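Local structure of 3-keto-5-aminohexanoate cleavage enzyme (Burkholderia xenovorans LB400, 3E49) at residues A[8-13]-A[279-284]; A[120-125]-A[141-146]. The protein probably cleaves 3-keto-5-aminohexanoate with the help of a bound zinc ion, as a TIM-barrel member of the beta-keto acid cleavage enzyme family. One frame throughout, in Å; residues are numbered along the deposited sequence.

Contact 1. Residues A[8-13]-A[279-284]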
ATOM      1  N   VAL A   8      -6.020 -24.755   4.646  1.00 29.55           N
ATOM      2  CA  VAL A   8      -6.452 -24.052   3.448  1.00 26.44           C
ATOM      3  C   VAL A   8      -7.685 -24.649   2.801  1.00 25.09           C
ATOM      4  O   VAL A   8      -7.678 -25.815   2.382  1.00 24.34           O
ATOM      5  CB  VAL A   8      -5.317 -24.044   2.405  1.00 25.36           C
ATOM      6  CG1 VAL A   8      -5.657 -23.179   1.229  1.00 22.87           C
ATOM      7  CG2 VAL A   8      -4.031 -23.554   3.083  1.00 25.66           C
ATOM      8  N   ILE A   9      -8.721 -23.834   2.682  1.00 23.99           N
ATOM      9  CA  ILE A   9      -9.911 -24.231   1.984  1.00 23.26           C
ATOM     10  C   ILE A   9      -9.696 -24.046   0.505  1.00 24.37           C
ATOM     11  O   ILE A   9      -9.501 -22.911   0.056  1.00 23.88           O
ATOM     12  CB  ILE A   9     -11.129 -23.379   2.347  1.00 23.55           C
ATOM     13  CG1 ILE A   9     -11.431 -23.456   3.852  1.00 24.17           C
ATOM     14  CG2 ILE A   9     -12.349 -23.802   1.489  1.00 23.27           C
ATOM     15  CD1 ILE A   9     -12.332 -22.349   4.334  1.00 23.01           C
ATOM     16  N   ILE A  10      -9.804 -25.134  -0.254  1.00 23.53           N
ATOM     17  CA  ILE A  10      -9.741 -25.048  -1.718  1.00 22.62           C
ATOM     18  C   ILE A  10     -11.173 -25.094  -2.258  1.00 23.24           C
ATOM     19  O   ILE A  10     -11.915 -26.057  -1.994  1.00 23.01           O
ATOM     20  CB  ILE A  10      -8.977 -26.214  -2.326  1.00 22.94           C
ATOM     21  CG1 ILE A  10      -7.528 -26.254  -1.781  1.00 21.98           C
ATOM     22  CG2 ILE A  10      -9.096 -26.202  -3.838  1.00 20.98           C
ATOM     23  CD1 ILE A  10      -6.706 -27.424  -2.256  1.00 21.12           C
ATOM     24  N   THR A  11     -11.560 -24.038  -2.958  1.00 21.82           N
ATOM     25  CA  THR A  11     -12.822 -24.006  -3.675  1.00 22.50           C
ATOM     26  C   THR A  11     -12.529 -24.332  -5.141  1.00 24.44           C
ATOM     27  O   THR A  11     -11.565 -23.778  -5.746  1.00 22.13           O
ATOM     28  CB  THR A  11     -13.533 -22.672  -3.583  1.00 22.32           C
ATOM     29  OG1 THR A  11     -13.934 -22.440  -2.222  1.00 25.36           O
ATOM     30  CG2 THR A  11     -14.759 -22.660  -4.522  1.00 19.11           C
ATOM     31  N   CYS A  12     -13.347 -25.226  -5.720  1.00 24.71           N
ATOM     32  CA  CYS A  12     -13.237 -25.519  -7.130  1.00 25.15           C
ATOM     33  C   CYS A  12     -14.551 -25.141  -7.858  1.00 26.21           C
ATOM     34  O   CYS A  12     -15.584 -25.680  -7.575  1.00 26.53           O
ATOM     35  CB  CYS A  12     -12.882 -26.976  -7.363  1.00 27.65           C
ATOM     36  SG  CYS A  12     -12.427 -27.229  -9.090  1.00 27.34           S
ATOM     37  N   ALA A  13     -14.474 -24.191  -8.784  1.00 24.44           N
ATOM     38  CA  ALA A  13     -15.599 -23.721  -9.592  1.00 24.85           C
ATOM     39  C   ALA A  13     -15.489 -24.507 -10.896  1.00 26.84           C
ATOM     40  O   ALA A  13     -14.689 -24.174 -11.784  1.00 23.26           O
ATOM     41  CB  ALA A  13     -15.472 -22.228  -9.847  1.00 24.99           C
ATOM     42  N   LYS A 279      -2.376 -28.599  -8.811  1.00 25.64           N
ATOM     43  CA  LYS A 279      -1.358 -27.582  -9.038  1.00 25.63           C
ATOM     44  C   LYS A 279      -1.254 -26.646  -7.840  1.00 25.44           C
ATOM     45  O   LYS A 279      -0.171 -26.422  -7.336  1.00 25.98           O
ATOM     46  CB  LYS A 279      -1.634 -26.811 -10.328  1.00 25.27           C
ATOM     47  CG  LYS A 279      -0.424 -26.123 -10.960  1.00 31.45           C
ATOM     48  CD  LYS A 279       0.583 -27.182 -11.412  1.00 39.44           C
ATOM     49  CE  LYS A 279       1.806 -26.605 -12.078  1.00 40.13           C
ATOM     50  NZ  LYS A 279       2.964 -27.594 -12.033  1.00 40.42           N
ATOM     51  N   ILE A 280      -2.372 -26.149  -7.334  1.00 25.40           N
ATOM     52  CA  ILE A 280      -2.326 -25.252  -6.173  1.00 22.41           C
ATOM     53  C   ILE A 280      -1.867 -26.014  -4.944  1.00 23.87           C
ATOM     54  O   ILE A 280      -1.223 -25.457  -4.064  1.00 25.02           O
ATOM     55  CB  ILE A 280      -3.641 -24.456  -5.938  1.00 21.46           C
ATOM     56  CG1 ILE A 280      -3.355 -23.225  -5.027  1.00 24.13           C
ATOM     57  CG2 ILE A 280      -4.831 -25.395  -5.392  1.00 20.13           C
ATOM     58  CD1 ILE A 280      -2.313 -22.165  -5.609  1.00 20.01           C
ATOM     59  N   ARG A 281      -2.159 -27.306  -4.894  1.00 23.17           N
ATOM     60  CA  ARG A 281      -1.684 -28.099  -3.802  1.00 23.51           C
ATOM     61  C   ARG A 281      -0.154 -28.259  -3.756  1.00 22.45           C
ATOM     62  O   ARG A 281       0.408 -28.390  -2.684  1.00 22.08           O
ATOM     63  CB  ARG A 281      -2.434 -29.436  -3.724  1.00 24.62           C
ATOM     64  CG  ARG A 281      -3.818 -29.258  -3.206  1.00 28.39           C
ATOM     65  CD  ARG A 281      -4.412 -30.618  -3.008  1.00 31.11           C
ATOM     66  NE  ARG A 281      -3.580 -31.405  -2.108  1.00 30.29           N
ATOM     67  CZ  ARG A 281      -3.539 -32.731  -2.096  1.00 35.20           C
ATOM     68  NH1 ARG A 281      -4.219 -33.439  -2.969  1.00 35.75           N
ATOM     69  NH2 ARG A 281      -2.752 -33.349  -1.262  1.00 32.61           N
ATOM     70  N   GLN A 282       0.532 -28.124  -4.890  1.00 22.09           N
ATOM     71  CA  GLN A 282       1.999 -28.153  -4.912  1.00 24.02           C
ATOM     72  C   GLN A 282       2.533 -26.958  -4.112  1.00 21.98           C
ATOM     73  O   GLN A 282       3.473 -27.086  -3.323  1.00 20.78           O
ATOM     74  CB  GLN A 282       2.501 -28.054  -6.365  1.00 23.81           C
ATOM     75  CG  GLN A 282       2.285 -29.326  -7.188  1.00 31.07           C
ATOM     76  CD  GLN A 282       2.931 -29.295  -8.587  1.00 34.20           C
ATOM     77  OE1 GLN A 282       3.195 -28.229  -9.162  1.00 44.00           O
ATOM     78  NE2 GLN A 282       3.167 -30.480  -9.144  1.00 47.93           N
ATOM     79  N   VAL A 283       1.916 -25.806  -4.327  1.00 23.66           N
ATOM     80  CA  VAL A 283       2.218 -24.571  -3.571  1.00 23.03           C
ATOM     81  C   VAL A 283       1.864 -24.719  -2.102  1.00 24.35           C
ATOM     82  O   VAL A 283       2.678 -24.450  -1.201  1.00 23.54           O
ATOM     83  CB  VAL A 283       1.527 -23.355  -4.192  1.00 24.80           C
ATOM     84  CG1 VAL A 283       1.826 -22.068  -3.348  1.00 20.64           C
ATOM     85  CG2 VAL A 283       1.976 -23.201  -5.651  1.00 20.51           C
ATOM     86  N   ILE A 284       0.651 -25.159  -1.843  1.00 24.24           N
ATOM     87  CA  ILE A 284       0.205 -25.396  -0.437  1.00 23.66           C
ATOM     88  C   ILE A 284       1.212 -26.263   0.311  1.00 25.54           C
ATOM     89  O   ILE A 284       1.681 -25.892   1.374  1.00 24.68           O
ATOM     90  CB  ILE A 284      -1.226 -25.946  -0.423  1.00 23.25           C
ATOM     91  CG1 ILE A 284      -2.196 -24.843  -0.915  1.00 27.56           C
ATOM     92  CG2 ILE A 284      -1.648 -26.477   1.031  1.00 23.12           C
ATOM     93  CD1 ILE A 284      -3.623 -25.312  -1.274  1.00 23.59           C
TER
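Ile10 stands off the outer side of strand 10-13 and drives its tip into the near side of helix 273-286, among Ile280, Arg281 and Ile284. Start at its CB: the first torsion (chi1 -59°) sets CG1 anti to the carbonyl carbon, leaving CG2 anti to the backbone N. Ile10 CG1 then comes within 4.0 Å of Ile284 CD1. One bond further, Ile10 CD1 does most of the touching. It meets Ile280 CG2 and Ile284 CD1, but the closest approach is from Ile10 CD1 to Arg281 CG, at 3.6 Å. This last contact is with the aliphatic part of the arginine, whose side chain crosses that of Ile10 at about a right angle. The charged end goes elsewhere, NH1 donating to the carbonyl oxygen of Ala44.

Two residues back, Val8 adds the second foothold. Val8 CG1 meets Ile284 CD1 tip to tip at 3.9 Å, so that one isoleucine methyl serves both Val8 and Ile10. Ile280 gives Ile10 only its CG2 branch; the side chain also packs on Ile241, Ala244 and Ser245 of helix 240-248. No hydrogen bond joins the two segments, and the contact is held by apolar packing.

The axes of strand 10-13 and of helical segment 279-284 come within 11.1 Å and run nearly antiparallel, at 166°. Val8 and Ile10 look out to the helix, while Ile9 turns away from it. Strand 10-13, the first of the barrel, pairs in parallel with 48-54, the second, and with 253-256, the last, and the latter pairing closes the ring. Helix 273-286, which follows the last strand, packs here on the first, across the closure of the ring, as in a (beta/alpha)8 TIM barrel.

Contact 2. Residues A[120-125]-A[141-146]; sequences GLYPML and ERSRDL
Tyr122 lays its ring against the guanidinium of Arg144 in a cation-pi contact, CZ of Arg144 standing 3.9 Å from the centroid of the Tyr122 ring. The two planes are tilted 33° apart, and the guanidinium lies over one face, shifted toward the CD2-CE2 side. Arg144 NH2 lies 3.3 Å from Tyr122 CD2, and Arg144 NH1 is nearest Tyr122 CE2. Further back, Arg144 CB rests against Tyr122 CD1. The opposite face of the ring carries CD of Pro123.

Glu141 steadies the arginine from its edge. Glu141 OE2 takes Arg144 NE at 2.9 Å through the syn lone pair, almost in the guanidinium plane, while NH2 makes only a weak bond to OE1. The salt bridge thus fixes the rotation of the group that lies tilted over the Tyr122 face.

Ser143 supplies the polar grip. With chi1 at 68°, its OG sits between its own backbone N and carbonyl carbon. Ser143 OG accepts Leu121 N at 2.9 Å. Tyr122 N adds a weak bond to Ser143 OG at 3.0 Å. The same hydroxyl also bonds to Leu140 O.

A third subunit joins in, His184 of that chain meeting the Tyr122 ring. Within its own chain, the contact ties the turn after strand 117-118 to the one that leads from helix 134-141 into strand 147-148, the antiparallel partner of 117-118, while Leu125 packs on Leu140 of that helix.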
ATOM      1  N   GLY A 120     -16.821  -7.517 -19.177  1.00 28.00           N
ATOM      2  CA  GLY A 120     -16.301  -7.427 -20.533  1.00 29.03           C
ATOM      3  C   GLY A 120     -15.751  -8.752 -21.001  1.00 26.73           C
ATOM      4  O   GLY A 120     -14.599  -9.081 -20.721  1.00 27.32           O
ATOM      5  N   LEU A 121     -16.571  -9.517 -21.708  1.00 27.36           N
ATOM      6  CA  LEU A 121     -16.177 -10.835 -22.194  1.00 27.52           C
ATOM      7  C   LEU A 121     -15.762 -10.832 -23.654  1.00 29.00           C
ATOM      8  O   LEU A 121     -15.052 -11.724 -24.094  1.00 29.63           O
ATOM      9  CB  LEU A 121     -17.308 -11.836 -21.995  1.00 28.69           C
ATOM     10  CG  LEU A 121     -17.898 -12.041 -20.586  1.00 31.65           C
ATOM     11  CD1 LEU A 121     -18.797 -13.236 -20.661  1.00 29.98           C
ATOM     12  CD2 LEU A 121     -16.839 -12.217 -19.517  1.00 27.75           C
ATOM     13  N   TYR A 122     -16.196  -9.815 -24.378  1.00 32.10           N
ATOM     14  CA  TYR A 122     -15.918  -9.646 -25.801  1.00 31.95           C
ATOM     15  C   TYR A 122     -14.464  -9.721 -26.202  1.00 33.45           C
ATOM     16  O   TYR A 122     -14.184 -10.113 -27.341  1.00 35.40           O
ATOM     17  CB  TYR A 122     -16.557  -8.354 -26.357  1.00 31.08           C
ATOM     18  CG  TYR A 122     -16.124  -7.071 -25.679  1.00 28.65           C
ATOM     19  CD1 TYR A 122     -16.842  -6.558 -24.589  1.00 31.10           C
ATOM     20  CD2 TYR A 122     -15.010  -6.365 -26.127  1.00 32.81           C
ATOM     21  CE1 TYR A 122     -16.462  -5.429 -23.974  1.00 28.29           C
ATOM     22  CE2 TYR A 122     -14.609  -5.215 -25.501  1.00 30.47           C
ATOM     23  CZ  TYR A 122     -15.353  -4.739 -24.434  1.00 29.26           C
ATOM     24  OH  TYR A 122     -14.981  -3.598 -23.815  1.00 29.04           O
ATOM     25  N   PRO A 123     -13.512  -9.303 -25.334  1.00 33.27           N
ATOM     26  CA  PRO A 123     -12.124  -9.492 -25.795  1.00 33.63           C
ATOM     27  C   PRO A 123     -11.710 -10.949 -26.068  1.00 33.31           C
ATOM     28  O   PRO A 123     -10.728 -11.183 -26.763  1.00 34.89           O
ATOM     29  CB  PRO A 123     -11.296  -8.881 -24.656  1.00 32.31           C
ATOM     30  CG  PRO A 123     -12.197  -7.852 -24.099  1.00 31.77           C
ATOM     31  CD  PRO A 123     -13.526  -8.574 -24.053  1.00 34.11           C
HETATM   32  N   MSE A 124     -12.425 -11.915 -25.494  1.00 33.67           N
HETATM   33  CA  MSE A 124     -12.162 -13.324 -25.751  1.00 34.51           C
HETATM   34  C   MSE A 124     -12.378 -13.667 -27.213  1.00 34.03           C
HETATM   35  O   MSE A 124     -11.825 -14.641 -27.695  1.00 35.05           O
HETATM   36  CB  MSE A 124     -13.029 -14.203 -24.864  1.00 34.36           C
HETATM   37  CG  MSE A 124     -12.594 -14.146 -23.421  1.00 36.17           C
HETATM   38 SE   MSE A 124     -13.752 -15.213 -22.233  0.75 39.40          SE
HETATM   39  CE  MSE A 124     -15.225 -14.202 -22.350  1.00 40.91           C
ATOM     40  N   LEU A 125     -13.177 -12.884 -27.920  1.00 35.85           N
ATOM     41  CA  LEU A 125     -13.359 -13.103 -29.357  1.00 39.60           C
ATOM     42  C   LEU A 125     -12.050 -12.878 -30.152  1.00 42.72           C
ATOM     43  O   LEU A 125     -11.965 -13.215 -31.329  1.00 42.71           O
ATOM     44  CB  LEU A 125     -14.442 -12.191 -29.912  1.00 38.73           C
ATOM     45  CG  LEU A 125     -15.854 -12.457 -29.467  1.00 37.10           C
ATOM     46  CD1 LEU A 125     -16.728 -11.299 -29.818  1.00 33.46           C
ATOM     47  CD2 LEU A 125     -16.362 -13.745 -30.101  1.00 37.81           C
ATOM     48  N   GLU A 141     -20.211 -11.270 -27.480  1.00 32.39           N
ATOM     49  CA  GLU A 141     -20.329  -9.944 -28.022  1.00 35.29           C
ATOM     50  C   GLU A 141     -21.302  -9.114 -27.218  1.00 35.02           C
ATOM     51  O   GLU A 141     -21.052  -7.968 -26.949  1.00 35.05           O
ATOM     52  CB  GLU A 141     -20.717  -9.975 -29.506  1.00 35.23           C
ATOM     53  CG  GLU A 141     -21.008  -8.573 -30.073  1.00 41.85           C
ATOM     54  CD  GLU A 141     -19.913  -7.521 -29.766  1.00 43.15           C
ATOM     55  OE1 GLU A 141     -18.700  -7.831 -29.960  1.00 51.78           O
ATOM     56  OE2 GLU A 141     -20.286  -6.389 -29.349  1.00 41.12           O
ATOM     57  N   ARG A 142     -22.410  -9.702 -26.815  1.00 36.99           N
ATOM     58  CA  ARG A 142     -23.399  -8.922 -26.080  1.00 38.88           C
ATOM     59  C   ARG A 142     -22.985  -8.482 -24.679  1.00 36.23           C
ATOM     60  O   ARG A 142     -23.689  -7.692 -24.045  1.00 36.79           O
ATOM     61  CB  ARG A 142     -24.779  -9.580 -26.135  1.00 40.57           C
ATOM     62  CG  ARG A 142     -25.541  -9.040 -27.368  1.00 49.56           C
ATOM     63  CD  ARG A 142     -26.734  -9.845 -27.748  1.00 60.66           C
ATOM     64  NE  ARG A 142     -26.455 -10.766 -28.852  1.00 67.51           N
ATOM     65  CZ  ARG A 142     -27.216 -11.811 -29.180  1.00 70.39           C
ATOM     66  NH1 ARG A 142     -28.294 -12.119 -28.463  1.00 75.63           N
ATOM     67  NH2 ARG A 142     -26.877 -12.577 -30.210  1.00 70.04           N
ATOM     68  N   SER A 143     -21.818  -8.938 -24.222  1.00 32.83           N
ATOM     69  CA  SER A 143     -21.284  -8.487 -22.944  1.00 30.28           C
ATOM     70  C   SER A 143     -20.874  -7.024 -23.039  1.00 30.76           C
ATOM     71  O   SER A 143     -20.826  -6.334 -22.027  1.00 31.24           O
ATOM     72  CB  SER A 143     -20.114  -9.392 -22.490  1.00 29.05           C
ATOM     73  OG  SER A 143     -18.965  -9.256 -23.312  1.00 28.21           O
ATOM     74  N   ARG A 144     -20.571  -6.543 -24.249  1.00 30.73           N
ATOM     75  CA  ARG A 144     -20.187  -5.167 -24.423  1.00 32.74           C
ATOM     76  C   ARG A 144     -21.328  -4.202 -24.003  1.00 34.64           C
ATOM     77  O   ARG A 144     -21.084  -3.141 -23.453  1.00 34.30           O
ATOM     78  CB  ARG A 144     -19.774  -4.950 -25.889  1.00 31.83           C
ATOM     79  CG  ARG A 144     -19.184  -3.592 -26.218  1.00 33.55           C
ATOM     80  CD  ARG A 144     -19.013  -3.428 -27.718  1.00 32.68           C
ATOM     81  NE  ARG A 144     -18.251  -4.517 -28.336  1.00 33.30           N
ATOM     82  CZ  ARG A 144     -16.929  -4.532 -28.468  1.00 33.58           C
ATOM     83  NH1 ARG A 144     -16.195  -3.506 -28.039  1.00 38.26           N
ATOM     84  NH2 ARG A 144     -16.340  -5.573 -29.034  1.00 36.63           N
ATOM     85  N   ASP A 145     -22.573  -4.616 -24.193  1.00 37.60           N
ATOM     86  CA  ASP A 145     -23.710  -3.743 -23.918  1.00 39.95           C
ATOM     87  C   ASP A 145     -24.588  -4.192 -22.759  1.00 39.82           C
ATOM     88  O   ASP A 145     -25.686  -3.703 -22.583  1.00 41.00           O
ATOM     89  CB  ASP A 145     -24.552  -3.557 -25.188  1.00 41.15           C
ATOM     90  CG  ASP A 145     -24.910  -4.874 -25.867  1.00 51.30           C
ATOM     91  OD1 ASP A 145     -24.052  -5.440 -26.608  1.00 52.71           O
ATOM     92  OD2 ASP A 145     -26.076  -5.322 -25.695  1.00 63.89           O
ATOM     93  N   LEU A 146     -24.103  -5.076 -21.925  1.00 41.20           N
ATOM     94  CA  LEU A 146     -24.960  -5.523 -20.822  1.00 43.31           C
ATOM     95  C   LEU A 146     -24.333  -5.287 -19.443  1.00 41.65           C
ATOM     96  O   LEU A 146     -23.115  -5.246 -19.279  1.00 41.48           O
ATOM     97  CB  LEU A 146     -25.423  -6.968 -21.068  1.00 44.72           C
ATOM     98  CG  LEU A 146     -26.353  -7.113 -22.318  1.00 47.72           C
ATOM     99  CD1 LEU A 146     -26.647  -8.566 -22.593  1.00 47.52           C
ATOM    100  CD2 LEU A 146     -27.693  -6.305 -22.240  1.00 44.87           C
TER

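How the contacts relate
Contact 1 belongs to the barrel itself, largely buried, and joins a strand of the wall to the helix outside it. Contact 2 lies farther from the centre of the chain, partly buried, and holds together two turns of the excursion between strands 117-118 and 147-148. They share no element; the nearest atoms of contact 1 and contact 2 are about 14 Å apart. Their chemistry follows their place: aliphatic carbons, mostly branched methyls, in 8-13/279-284, but a serine hydroxyl, a salt bridge and a cation-pi pair in 120-125/141-146. The helix of contact 1 meets another subunit through Lys279, Gln282 and Val283, which do not touch 8-13, whereas in contact 2 Tyr122 and Arg144 themselves do.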